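Local coordinates for IPT/TIG domain-containing protein BACOVA_02650 (Bacteroides ovatus, PDB 5E7G) that binds polysaccharide at the bacterial cell surface, probably capturing xyloglucan before its transport into the periplasm for degradation, at residues A2-H7 and G90-N95; I30-E35 and I62-P67; K42-D47 and R84-H89; E71-N76 and N95-S100. All coordinates share one frame; numbering follows the deposited sequence.

Contact 1 (A2-H7 and G90-N95)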
loop_
_atom_site.group_PDB
_atom_site.type_symbol
_atom_site.label_atom_id
_atom_site.label_comp_id
_atom_site.label_asym_id
_atom_site.label_seq_id
_atom_site.Cartn_x
_atom_site.Cartn_y
_atom_site.Cartn_z
ATOM N N ALA A 2 -27.441 60.283 -24.818
ATOM C CA ALA A 2 -28.223 59.103 -24.461
ATOM C C ALA A 2 -27.428 58.194 -23.528
ATOM O O ALA A 2 -26.230 57.984 -23.723
ATOM C CB ALA A 2 -28.639 58.341 -25.711
ATOM N N ILE A 3 -28.100 57.656 -22.514
ATOM C CA ILE A 3 -27.450 56.765 -21.561
ATOM C C ILE A 3 -27.266 55.377 -22.184
ATOM O O ILE A 3 -28.217 54.815 -22.728
ATOM C CB ILE A 3 -28.266 56.635 -20.254
ATOM C CG1 ILE A 3 -28.482 58.016 -19.624
ATOM C CG2 ILE A 3 -27.554 55.708 -19.264
ATOM C CD1 ILE A 3 -29.371 58.005 -18.387
ATOM N N PRO A 4 -26.044 54.816 -22.111
ATOM C CA PRO A 4 -25.842 53.451 -22.611
ATOM C C PRO A 4 -26.543 52.421 -21.733
ATOM O O PRO A 4 -26.729 52.654 -20.540
ATOM C CB PRO A 4 -24.319 53.280 -22.565
ATOM C CG PRO A 4 -23.863 54.225 -21.526
ATOM C CD PRO A 4 -24.794 55.399 -21.595
ATOM N N VAL A 5 -26.933 51.301 -22.329
ATOM C CA VAL A 5 -27.698 50.279 -21.629
ATOM C C VAL A 5 -27.272 48.899 -22.110
ATOM O O VAL A 5 -26.831 48.747 -23.248
ATOM C CB VAL A 5 -29.217 50.472 -21.852
ATOM C CG1 VAL A 5 -30.026 49.306 -21.280
ATOM C CG2 VAL A 5 -29.677 51.787 -21.234
ATOM N N ILE A 6 -27.389 47.908 -21.231
ATOM C CA ILE A 6 -27.123 46.513 -21.574
ATOM C C ILE A 6 -28.354 45.686 -21.241
ATOM O O ILE A 6 -28.803 45.676 -20.097
ATOM C CB ILE A 6 -25.896 45.946 -20.816
ATOM C CG1 ILE A 6 -24.627 46.707 -21.208
ATOM C CG2 ILE A 6 -25.720 44.448 -21.098
ATOM C CD1 ILE A 6 -23.456 46.414 -20.320
ATOM N N HIS A 7 -28.886 44.990 -22.242
ATOM C CA HIS A 7 -30.112 44.215 -22.074
ATOM C C HIS A 7 -29.816 42.763 -21.707
ATOM O O HIS A 7 -30.515 42.167 -20.889
ATOM C CB HIS A 7 -30.962 44.288 -23.348
ATOM C CG HIS A 7 -31.642 45.610 -23.545
ATOM N ND1 HIS A 7 -31.547 46.335 -24.713
ATOM C CD2 HIS A 7 -32.426 46.340 -22.715
ATOM C CE1 HIS A 7 -32.241 47.453 -24.595
ATOM N NE2 HIS A 7 -32.784 47.479 -23.392
ATOM N N GLY A 90 -21.569 58.160 -21.035
ATOM C CA GLY A 90 -22.294 57.350 -20.069
ATOM C C GLY A 90 -21.541 56.136 -19.544
ATOM O O GLY A 90 -20.416 55.851 -19.957
ATOM N N VAL A 91 -22.175 55.426 -18.616
ATOM C CA VAL A 91 -21.636 54.185 -18.076
ATOM C C VAL A 91 -22.759 53.180 -17.891
ATOM O O VAL A 91 -23.854 53.540 -17.463
ATOM C CB VAL A 91 -20.933 54.393 -16.727
ATOM C CG1 VAL A 91 -20.298 53.093 -16.263
ATOM C CG2 VAL A 91 -19.884 55.488 -16.830
ATOM N N ALA A 92 -22.478 51.922 -18.208
ATOM C CA ALA A 92 -23.461 50.853 -18.093
ATOM C C ALA A 92 -22.810 49.608 -17.502
ATOM O O ALA A 92 -21.629 49.351 -17.731
ATOM C CB ALA A 92 -24.070 50.544 -19.453
ATOM N N ALA A 93 -23.586 48.842 -16.740
ATOM C CA ALA A 93 -23.080 47.639 -16.086
ATOM C C ALA A 93 -24.118 46.533 -16.110
ATOM O O ALA A 93 -25.314 46.790 -16.002
ATOM C CB ALA A 93 -22.678 47.939 -14.650
ATOM N N TYR A 94 -23.647 45.299 -16.238
ATOM C CA TYR A 94 -24.526 44.140 -16.275
ATOM C C TYR A 94 -23.840 42.975 -15.570
ATOM O O TYR A 94 -22.669 42.693 -15.826
ATOM C CB TYR A 94 -24.868 43.791 -17.725
ATOM C CG TYR A 94 -25.877 42.680 -17.892
ATOM C CD1 TYR A 94 -27.237 42.922 -17.750
ATOM C CD2 TYR A 94 -25.472 41.393 -18.215
ATOM C CE1 TYR A 94 -28.163 41.909 -17.915
ATOM C CE2 TYR A 94 -26.392 40.373 -18.382
ATOM C CZ TYR A 94 -27.733 40.636 -18.233
ATOM O OH TYR A 94 -28.644 39.618 -18.400
ATOM N N ASN A 95 -24.556 42.310 -14.672
ATOM C CA ASN A 95 -23.959 41.221 -13.904
ATOM C C ASN A 95 -23.750 39.977 -14.739
ATOM O O ASN A 95 -24.616 39.580 -15.514
ATOM C CB ASN A 95 -24.821 40.884 -12.693
ATOM C CG ASN A 95 -24.828 41.990 -11.666
ATOM O OD1 ASN A 95 -24.040 42.933 -11.747
ATOM N ND2 ASN A 95 -25.713 41.880 -10.687
#
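Facing edge strands of a two-sheet beta-sandwich meet here, with P4 and I6 on one chain segment packed against G90, A92 and Y94 on the other. Strand 5-7 and strand 91-95 run in roughly the same direction, their axes 24° apart and 6.2 Å at closest approach. No hydrogen bond joins them; apolar side chains pack on each other and on backbone. Each strand makes its backbone bonds inside its own sheet: V5 and H7 with E35 and V33, A92 and Y94 with I85 and I83.

At the N-terminal end the proline ring lies against bare backbone. P4 CD sits 3.5 Å from G90 CA, and P4 CG reaches V91 N at 3.6 Å. This approach depends on G90 having no side chain, because a beta carbon there would project into the proline ring. Next along the strand, the A92 methyl is directed at the opposite backbone: its CB stands 3.6 Å from P4 O and 4.2 Å from P4 CB.

I6 closes the other end with its methyl branch. Its CG2, placed opposite the backbone N while CG1 (chi1 -63°) lies beside that N, comes down on Y94 CB at 3.5 Å. The two side chains cross obliquely. Beyond them, Y94 CE1 passes 3.8 Å from H7 O, so the outer part of the ring lies beside the H7 carbonyl. I6 also touches V32 and I85, one from each sheet. The arrangement is a seam between the two sheets of a beta-sandwich, consistent with the immunoglobulin-like fold of IPT/TIG domains.

Contact 2 (I30-E35 and I62-P67)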
loop_
_atom_site.group_PDB
_atom_site.type_symbol
_atom_site.label_atom_id
_atom_site.label_comp_id
_atom_site.label_asym_id
_atom_site.label_seq_id
_atom_site.Cartn_x
_atom_site.Cartn_y
_atom_site.Cartn_z
ATOM N N ILE A 30 -18.145 36.552 -26.131
ATOM C CA ILE A 30 -19.486 36.977 -25.744
ATOM C C ILE A 30 -19.959 38.132 -26.616
ATOM O O ILE A 30 -19.157 38.818 -27.252
ATOM C CB ILE A 30 -19.556 37.403 -24.251
ATOM C CG1 ILE A 30 -18.587 38.558 -23.964
ATOM C CG2 ILE A 30 -19.264 36.204 -23.345
ATOM C CD1 ILE A 30 -18.742 39.173 -22.572
ATOM N N VAL A 31 -21.272 38.319 -26.646
ATOM C CA VAL A 31 -21.890 39.444 -27.331
ATOM C C VAL A 31 -22.704 40.230 -26.332
ATOM O O VAL A 31 -23.654 39.704 -25.758
ATOM C CB VAL A 31 -22.812 38.997 -28.484
ATOM C CG1 VAL A 31 -23.543 40.197 -29.086
ATOM C CG2 VAL A 31 -22.015 38.271 -29.544
ATOM N N VAL A 32 -22.335 41.490 -26.129
ATOM C CA VAL A 32 -23.093 42.377 -25.256
ATOM C C VAL A 32 -24.123 43.111 -26.098
ATOM O O VAL A 32 -23.765 43.850 -27.013
ATOM C CB VAL A 32 -22.188 43.390 -24.527
ATOM C CG1 VAL A 32 -22.999 44.208 -23.527
ATOM C CG2 VAL A 32 -21.035 42.665 -23.824
ATOM N N VAL A 33 -25.397 42.888 -25.793
ATOM C CA VAL A 33 -26.498 43.507 -26.526
ATOM C C VAL A 33 -27.186 44.578 -25.689
ATOM O O VAL A 33 -27.515 44.363 -24.519
ATOM C CB VAL A 33 -27.538 42.460 -26.963
ATOM C CG1 VAL A 33 -28.701 43.127 -27.698
ATOM C CG2 VAL A 33 -26.880 41.409 -27.850
ATOM N N GLY A 34 -27.409 45.734 -26.310
ATOM C CA GLY A 34 -28.045 46.854 -25.648
ATOM C C GLY A 34 -28.236 48.042 -26.576
ATOM O O GLY A 34 -28.452 47.870 -27.777
ATOM N N GLU A 35 -28.153 49.246 -26.014
ATOM C CA GLU A 35 -28.380 50.476 -26.766
ATOM C C GLU A 35 -27.305 51.519 -26.489
ATOM O O GLU A 35 -26.716 51.556 -25.408
ATOM C CB GLU A 35 -29.751 51.063 -26.425
ATOM C CG GLU A 35 -30.924 50.162 -26.777
ATOM C CD GLU A 35 -32.253 50.719 -26.290
ATOM O OE1 GLU A 35 -32.278 51.863 -25.783
ATOM O OE2 GLU A 35 -33.276 50.010 -26.412
ATOM N N ILE A 62 -21.632 44.865 -28.610
ATOM C CA ILE A 62 -20.190 44.747 -28.392
ATOM C C ILE A 62 -19.811 43.275 -28.440
ATOM O O ILE A 62 -20.404 42.465 -27.722
ATOM C CB ILE A 62 -19.730 45.317 -27.023
ATOM C CG1 ILE A 62 -20.166 46.775 -26.854
ATOM C CG2 ILE A 62 -18.205 45.186 -26.862
ATOM C CD1 ILE A 62 -19.520 47.718 -27.838
ATOM N N ILE A 63 -18.835 42.930 -29.275
ATOM C CA ILE A 63 -18.273 41.583 -29.288
ATOM C C ILE A 63 -16.843 41.612 -28.766
ATOM O O ILE A 63 -15.984 42.327 -29.288
ATOM C CB ILE A 63 -18.269 40.950 -30.694
ATOM C CG1 ILE A 63 -19.644 41.086 -31.361
ATOM C CG2 ILE A 63 -17.856 39.478 -30.600
ATOM C CD1 ILE A 63 -19.668 40.625 -32.815
ATOM N N LEU A 64 -16.595 40.814 -27.737
ATOM C CA LEU A 64 -15.265 40.690 -27.158
ATOM C C LEU A 64 -15.114 39.276 -26.626
ATOM O O LEU A 64 -16.066 38.492 -26.652
ATOM C CB LEU A 64 -15.038 41.717 -26.040
ATOM C CG LEU A 64 -15.867 41.556 -24.757
ATOM C CD1 LEU A 64 -15.212 42.312 -23.609
ATOM C CD2 LEU A 64 -17.304 42.036 -24.952
ATOM N N THR A 65 -13.918 38.957 -26.146
ATOM C CA THR A 65 -13.662 37.658 -25.531
ATOM C C THR A 65 -13.177 37.846 -24.093
ATOM O O THR A 65 -12.285 38.654 -23.817
ATOM C CB THR A 65 -12.626 36.835 -26.338
ATOM O OG1 THR A 65 -11.336 37.446 -26.241
ATOM C CG2 THR A 65 -13.031 36.741 -27.809
ATOM N N VAL A 66 -13.797 37.111 -23.177
ATOM C CA VAL A 66 -13.406 37.142 -21.777
ATOM C C VAL A 66 -11.966 36.636 -21.663
ATOM O O VAL A 66 -11.690 35.495 -22.033
ATOM C CB VAL A 66 -14.330 36.275 -20.911
ATOM C CG1 VAL A 66 -13.924 36.367 -19.435
ATOM C CG2 VAL A 66 -15.785 36.686 -21.106
ATOM N N PRO A 67 -11.038 37.477 -21.166
ATOM C CA PRO A 67 -9.634 37.052 -21.068
ATOM C C PRO A 67 -9.439 35.768 -20.266
ATOM O O PRO A 67 -10.116 35.553 -19.257
ATOM C CB PRO A 67 -8.957 38.234 -20.362
ATOM C CG PRO A 67 -9.807 39.399 -20.684
ATOM C CD PRO A 67 -11.211 38.875 -20.734
#
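I30 and V32 are bonded to L64 and I62 by four backbone hydrogen bonds, two at each antiparallel pair. The shortest runs from V32 N to I62 O at 2.7 Å, in the carbonyl plane, and I62 N returns to V32 O at 2.9 Å. At the other end I30 N meets L64 O at 2.9 Å with an N-H...O angle of 174°, while the return bond from L64 N to I30 O stretches to 3.3 Å. V31 and I63 form the non-hydrogen-bonded pair between them.

Above this backbone frame, I30 and L64 lie side by side, I30 CG1 being 3.8 Å from L64 CD2. I30 CG1 and L64 CG both sit between the backbone N and the carbonyl carbon (chi1 59° and 67°), and the ends of both side chains bend toward the partner strand. L64 CD2 also reaches V32 CG2 at 3.9 Å, and I30 CD1 touches V66 CG2 at 4.1 Å, carrying the apolar surface past the strand end.

The next shell comes from the facing sheet: I83 lies against I30 and V32, I85 against V32 and I62, and V50 against L64. V31 and I63 point to the other face. An antiparallel pair with one aliphatic face turned on a second sheet is how a beta-sandwich core is built.

Contact 3 (K42-D47 and R84-H89)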
loop_
_atom_site.group_PDB
_atom_site.type_symbol
_atom_site.label_atom_id
_atom_site.label_comp_id
_atom_site.label_asym_id
_atom_site.label_seq_id
_atom_site.Cartn_x
_atom_site.Cartn_y
_atom_site.Cartn_z
ATOM N N LYS A 42 -13.962 52.211 -23.132
ATOM C CA LYS A 42 -13.368 51.263 -22.196
ATOM C C LYS A 42 -14.331 50.120 -21.879
ATOM O O LYS A 42 -15.544 50.321 -21.810
ATOM C CB LYS A 42 -12.967 51.972 -20.896
ATOM C CG LYS A 42 -11.939 53.080 -21.062
ATOM C CD LYS A 42 -10.555 52.527 -21.398
ATOM C CE LYS A 42 -9.528 53.643 -21.567
ATOM N NZ LYS A 42 -9.405 54.500 -20.337
ATOM N N VAL A 43 -13.779 48.923 -21.701
ATOM C CA VAL A 43 -14.542 47.789 -21.195
ATOM C C VAL A 43 -13.842 47.168 -19.996
ATOM O O VAL A 43 -12.616 47.052 -19.971
ATOM C CB VAL A 43 -14.744 46.709 -22.266
ATOM C CG1 VAL A 43 -15.574 45.550 -21.706
ATOM C CG2 VAL A 43 -15.416 47.302 -23.484
ATOM N N TYR A 44 -14.633 46.767 -19.008
ATOM C CA TYR A 44 -14.106 46.130 -17.810
ATOM C C TYR A 44 -14.911 44.882 -17.465
ATOM O O TYR A 44 -16.127 44.864 -17.635
ATOM C CB TYR A 44 -14.140 47.088 -16.618
ATOM C CG TYR A 44 -13.578 48.465 -16.871
ATOM C CD1 TYR A 44 -14.356 49.452 -17.455
ATOM C CD2 TYR A 44 -12.281 48.788 -16.492
ATOM C CE1 TYR A 44 -13.857 50.718 -17.670
ATOM C CE2 TYR A 44 -11.770 50.053 -16.701
ATOM C CZ TYR A 44 -12.564 51.017 -17.290
ATOM O OH TYR A 44 -12.061 52.283 -17.503
ATOM N N ILE A 45 -14.225 43.851 -16.980
ATOM C CA ILE A 45 -14.871 42.658 -16.440
ATOM C C ILE A 45 -14.226 42.324 -15.106
ATOM O O ILE A 45 -13.001 42.306 -14.991
ATOM C CB ILE A 45 -14.758 41.434 -17.380
ATOM C CG1 ILE A 45 -15.323 41.751 -18.772
ATOM C CG2 ILE A 45 -15.482 40.237 -16.762
ATOM C CD1 ILE A 45 -15.171 40.619 -19.770
ATOM N N ASN A 46 -15.054 42.050 -14.104
ATOM C CA ASN A 46 -14.565 41.813 -12.751
ATOM C C ASN A 46 -13.627 42.929 -12.281
ATOM O O ASN A 46 -12.578 42.670 -11.686
ATOM C CB ASN A 46 -13.867 40.449 -12.670
ATOM C CG ASN A 46 -14.841 39.291 -12.767
ATOM O OD1 ASN A 46 -16.057 39.484 -12.736
ATOM N ND2 ASN A 46 -14.312 38.074 -12.861
ATOM N N ASP A 47 -14.025 44.169 -12.561
ATOM C CA ASP A 47 -13.280 45.364 -12.152
ATOM C C ASP A 47 -11.877 45.417 -12.773
ATOM O O ASP A 47 -11.005 46.132 -12.284
ATOM C CB ASP A 47 -13.198 45.445 -10.618
ATOM C CG ASP A 47 -14.539 45.791 -9.971
ATOM O OD1 ASP A 47 -15.289 46.618 -10.540
ATOM O OD2 ASP A 47 -14.842 45.238 -8.895
ATOM N N ARG A 84 -18.536 46.066 -17.207
ATOM C CA ARG A 84 -18.769 47.505 -17.157
ATOM C C ARG A 84 -18.341 48.147 -18.473
ATOM O O ARG A 84 -17.232 47.908 -18.958
ATOM C CB ARG A 84 -18.017 48.135 -15.973
ATOM C CG ARG A 84 -18.043 49.665 -15.921
ATOM C CD ARG A 84 -17.115 50.180 -14.831
ATOM N NE ARG A 84 -17.204 51.625 -14.630
ATOM C CZ ARG A 84 -17.992 52.213 -13.736
ATOM N NH1 ARG A 84 -18.789 51.490 -12.951
ATOM N NH2 ARG A 84 -17.986 53.536 -13.630
ATOM N N ILE A 85 -19.227 48.951 -19.049
ATOM C CA ILE A 85 -18.944 49.647 -20.297
ATOM C C ILE A 85 -18.979 51.152 -20.085
ATOM O O ILE A 85 -19.896 51.681 -19.456
ATOM C CB ILE A 85 -19.939 49.237 -21.402
ATOM C CG1 ILE A 85 -19.643 47.802 -21.842
ATOM C CG2 ILE A 85 -19.840 50.174 -22.602
ATOM C CD1 ILE A 85 -20.652 47.229 -22.815
ATOM N N GLU A 86 -17.957 51.826 -20.606
ATOM C CA GLU A 86 -17.875 53.283 -20.585
ATOM C C GLU A 86 -17.890 53.840 -22.003
ATOM O O GLU A 86 -17.043 53.489 -22.833
ATOM C CB GLU A 86 -16.611 53.752 -19.855
ATOM C CG GLU A 86 -16.631 53.534 -18.345
ATOM C CD GLU A 86 -15.315 53.917 -17.688
ATOM O OE1 GLU A 86 -14.367 54.299 -18.419
ATOM O OE2 GLU A 86 -15.226 53.834 -16.443
ATOM N N THR A 87 -18.863 54.700 -22.284
ATOM C CA THR A 87 -18.936 55.355 -23.581
ATOM C C THR A 87 -18.261 56.704 -23.460
ATOM O O THR A 87 -17.563 56.968 -22.479
ATOM C CB THR A 87 -20.382 55.523 -24.074
ATOM O OG1 THR A 87 -21.099 56.387 -23.187
ATOM C CG2 THR A 87 -21.081 54.175 -24.141
ATOM N N GLU A 88 -18.451 57.543 -24.470
ATOM C CA GLU A 88 -17.905 58.890 -24.448
ATOM C C GLU A 88 -18.429 59.644 -23.234
ATOM O O GLU A 88 -17.721 60.467 -22.656
ATOM C CB GLU A 88 -18.263 59.642 -25.738
ATOM C CG GLU A 88 -17.747 61.081 -25.788
ATOM C CD GLU A 88 -16.235 61.166 -25.652
ATOM O OE1 GLU A 88 -15.533 60.381 -26.332
ATOM O OE2 GLU A 88 -15.750 62.009 -24.862
ATOM N N HIS A 89 -19.662 59.343 -22.833
ATOM C CA HIS A 89 -20.332 60.121 -21.794
ATOM C C HIS A 89 -20.964 59.285 -20.678
ATOM O O HIS A 89 -20.908 59.666 -19.511
ATOM C CB HIS A 89 -21.407 60.998 -22.437
ATOM C CG HIS A 89 -22.132 61.879 -21.461
ATOM N ND1 HIS A 89 -21.478 62.778 -20.645
ATOM C CD2 HIS A 89 -23.449 61.996 -21.171
ATOM C CE1 HIS A 89 -22.362 63.410 -19.895
ATOM N NE2 HIS A 89 -23.564 62.955 -20.195
#
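Y44, R84 and E86 share one face of an antiparallel strand pair, and their side chains fit together by edges and flanks. Y44 and R84 lie alongside each other and point the same way, with Y44 CD1 3.9 Å from R84 CD. The guanidinium plane is turned 69° from the tyrosine ring, so the two do not stack. E86 instead approaches the ring rim: its CD is 3.5 Å from Y44 CE1, and OE1 lies in the ring plane, 3.2 Å from Y44 OH. Carboxylate and ring planes are 64° apart.

The extended R84 chain brings its guanidinium edge to the other carboxylate oxygen, where NE and E86 OE2 form a weak, long salt bridge of 3.5 Å. K42, from the same strand as Y44, crosses E86 at an angle, its CB 3.7 Å from E86 OE1. A Y44 chi1 of -48° sets CG beside its own backbone N, and from there the ring extends past R84 to E86. With an alanine in place of Y44, the R84 methylenes and the E86 carboxylate would probably lose the rim they rest on, and the carboxylate would be freer to turn.

Backbone bonds fix this register. Y44 N to R84 O (2.8 Å) and R84 N to Y44 O (2.7 Å) make one hydrogen-bonded pair, and E86 N to K42 O (3.1 Å) supports the next. On the opposite face V43 and I85 enter the core, against L64 and I62 respectively. A polar outer face backed by aliphatic residues makes this an amphipathic strand pair.

Contact 4 (E71-N76 and N95-S100)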
loop_
_atom_site.group_PDB
_atom_site.type_symbol
_atom_site.label_atom_id
_atom_site.label_comp_id
_atom_site.label_asym_id
_atom_site.label_seq_id
_atom_site.Cartn_x
_atom_site.Cartn_y
_atom_site.Cartn_z
ATOM N N GLU A 71 -8.571 37.583 -13.475
ATOM C CA GLU A 71 -8.723 37.211 -12.075
ATOM C C GLU A 71 -10.214 37.071 -11.759
ATOM O O GLU A 71 -11.003 37.972 -12.034
ATOM C CB GLU A 71 -8.059 38.237 -11.160
ATOM C CG GLU A 71 -8.047 37.823 -9.686
ATOM C CD GLU A 71 -7.573 38.922 -8.747
ATOM O OE1 GLU A 71 -7.226 40.027 -9.224
ATOM O OE2 GLU A 71 -7.553 38.672 -7.524
ATOM N N LEU A 72 -10.597 35.934 -11.192
ATOM C CA LEU A 72 -12.008 35.606 -11.017
ATOM C C LEU A 72 -12.516 35.959 -9.624
ATOM O O LEU A 72 -11.736 36.113 -8.684
ATOM C CB LEU A 72 -12.235 34.118 -11.300
ATOM C CG LEU A 72 -11.692 33.622 -12.650
ATOM C CD1 LEU A 72 -12.080 32.163 -12.880
ATOM C CD2 LEU A 72 -12.172 34.489 -13.805
ATOM N N THR A 73 -13.833 36.101 -9.511
ATOM C CA THR A 73 -14.465 36.448 -8.246
ATOM C C THR A 73 -14.327 35.310 -7.249
ATOM O O THR A 73 -14.407 35.527 -6.042
ATOM C CB THR A 73 -15.955 36.770 -8.426
ATOM O OG1 THR A 73 -16.599 35.678 -9.097
ATOM C CG2 THR A 73 -16.126 38.047 -9.240
ATOM N N GLY A 74 -14.129 34.100 -7.763
ATOM C CA GLY A 74 -13.952 32.932 -6.919
ATOM C C GLY A 74 -12.707 33.012 -6.056
ATOM O O GLY A 74 -12.704 32.529 -4.927
ATOM N N GLN A 75 -11.651 33.627 -6.585
ATOM C CA GLN A 75 -10.373 33.706 -5.880
ATOM C C GLN A 75 -10.137 35.075 -5.259
ATOM O O GLN A 75 -9.157 35.265 -4.542
ATOM C CB GLN A 75 -9.217 33.373 -6.824
ATOM C CG GLN A 75 -9.116 34.275 -8.047
ATOM C CD GLN A 75 -8.178 33.722 -9.110
ATOM O OE1 GLN A 75 -8.348 33.986 -10.304
ATOM N NE2 GLN A 75 -7.183 32.942 -8.686
ATOM N N ASN A 76 -11.026 36.027 -5.534
ATOM C CA ASN A 76 -10.968 37.342 -4.893
ATOM C C ASN A 76 -12.373 37.919 -4.688
ATOM O O ASN A 76 -13.018 38.343 -5.647
ATOM C CB ASN A 76 -10.117 38.310 -5.720
ATOM C CG ASN A 76 -9.917 39.666 -5.034
ATOM O OD1 ASN A 76 -10.351 39.880 -3.896
ATOM N ND2 ASN A 76 -9.249 40.580 -5.723
ATOM N N ASN A 95 -24.556 42.310 -14.672
ATOM C CA ASN A 95 -23.959 41.221 -13.904
ATOM C C ASN A 95 -23.750 39.977 -14.739
ATOM O O ASN A 95 -24.616 39.580 -15.514
ATOM C CB ASN A 95 -24.821 40.884 -12.693
ATOM C CG ASN A 95 -24.828 41.990 -11.666
ATOM O OD1 ASN A 95 -24.040 42.933 -11.747
ATOM N ND2 ASN A 95 -25.713 41.880 -10.687
ATOM N N MET A 96 -22.579 39.370 -14.576
ATOM C CA MET A 96 -22.249 38.127 -15.262
ATOM C C MET A 96 -21.192 37.385 -14.452
ATOM O O MET A 96 -20.363 38.007 -13.783
ATOM C CB MET A 96 -21.758 38.388 -16.690
ATOM C CG MET A 96 -20.326 38.882 -16.782
ATOM S SD MET A 96 -19.723 39.100 -18.469
ATOM C CE MET A 96 -19.943 37.461 -19.139
ATOM N N HIS A 97 -21.221 36.058 -14.520
ATOM C CA HIS A 97 -20.377 35.224 -13.674
ATOM C C HIS A 97 -19.347 34.457 -14.487
ATOM O O HIS A 97 -19.689 33.521 -15.208
ATOM C CB HIS A 97 -21.242 34.248 -12.879
ATOM C CG HIS A 97 -20.494 33.516 -11.814
ATOM N ND1 HIS A 97 -19.608 32.500 -12.091
ATOM C CD2 HIS A 97 -20.497 33.657 -10.469
ATOM C CE1 HIS A 97 -19.099 32.042 -10.962
ATOM N NE2 HIS A 97 -19.622 32.727 -9.963
ATOM N N VAL A 98 -18.084 34.857 -14.369
ATOM C CA VAL A 98 -17.000 34.131 -15.012
ATOM C C VAL A 98 -16.637 32.929 -14.131
ATOM O O VAL A 98 -16.240 33.089 -12.970
ATOM C CB VAL A 98 -15.766 35.020 -15.248
ATOM C CG1 VAL A 98 -14.721 34.270 -16.055
ATOM C CG2 VAL A 98 -16.157 36.301 -15.967
ATOM N N LEU A 99 -16.780 31.733 -14.694
ATOM C CA LEU A 99 -16.689 30.484 -13.936
ATOM C C LEU A 99 -15.277 30.123 -13.506
ATOM O O LEU A 99 -14.343 30.148 -14.309
ATOM C CB LEU A 99 -17.251 29.329 -14.765
ATOM C CG LEU A 99 -18.732 29.408 -15.123
ATOM C CD1 LEU A 99 -19.065 28.368 -16.170
ATOM C CD2 LEU A 99 -19.585 29.217 -13.886
ATOM N N SER A 100 -15.134 29.769 -12.233
ATOM C CA SER A 100 -13.876 29.239 -11.728
ATOM C C SER A 100 -13.722 27.776 -12.141
ATOM O O SER A 100 -14.704 27.118 -12.484
ATOM C CB SER A 100 -13.813 29.370 -10.209
ATOM O OG SER A 100 -13.719 30.727 -9.832
HETATM O O HOH W 1 -15.701 35.568 -11.859
HETATM O O HOH W 2 -15.430 32.481 -10.156
#
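L72 reaches from an irregular loop to V98, L99 and S100, and its side chain carries most of the contact. Its CB comes first, 4.0 Å from S100 OG. CG lies beside the backbone N, anti to the carbonyl carbon (chi1 -53°), which sends both methyls to the other segment. CD1 reaches backbone, 3.4 Å from L99 O and 3.6 Å from S100 CA, while CD2 packs on V98 CG1 at 3.4 Å. The leucine and valine side chains cross at about a right angle, and of the L72 atoms CD2 alone packs on the V98 side chain. An alanine replacing L72 would be likely to open a gap beside V98 and S100, both of them buried.

The loop steadies L72: its N-H points at Q75 OE1 (3.1 Å, nearly straight at 176°), on a lone pair in the amide plane.

No direct hydrogen bond spans the contact, but two waters do. One accepts from T73 N and donates to V98 O at 2.8 Å; the second donates to the same V98 O at 3.0 Å and takes a weak bond from G74 N. H97 stacks on Y184 and S100 O bonds T185 OG1, so the segment also packs against the next domain: a water-bridged loop at a junction of tandem domains.

In the fold
All four contacts belong to the N-terminal beta-sandwich, far from the glycan pocket at the other end of the molecule. Contacts 2 and 3 are strand pairings, one within each sheet; contact 2 is buried and wholly aliphatic in its side chains, whereas contact 3 is partly buried, with an apolar inner face and a charged, tyrosine-bearing outer one. The two meet in the core, where L64 also touches I45. Contact 1, a surface contact without hydrogen bonds, joins the edges of those same sheets. Contact 4 sets a loop against a segment that includes the short strand 97-98, by apolar packing and two bridging waters; it touches contact 2 where V66 meets V98, and contact 3 at N46.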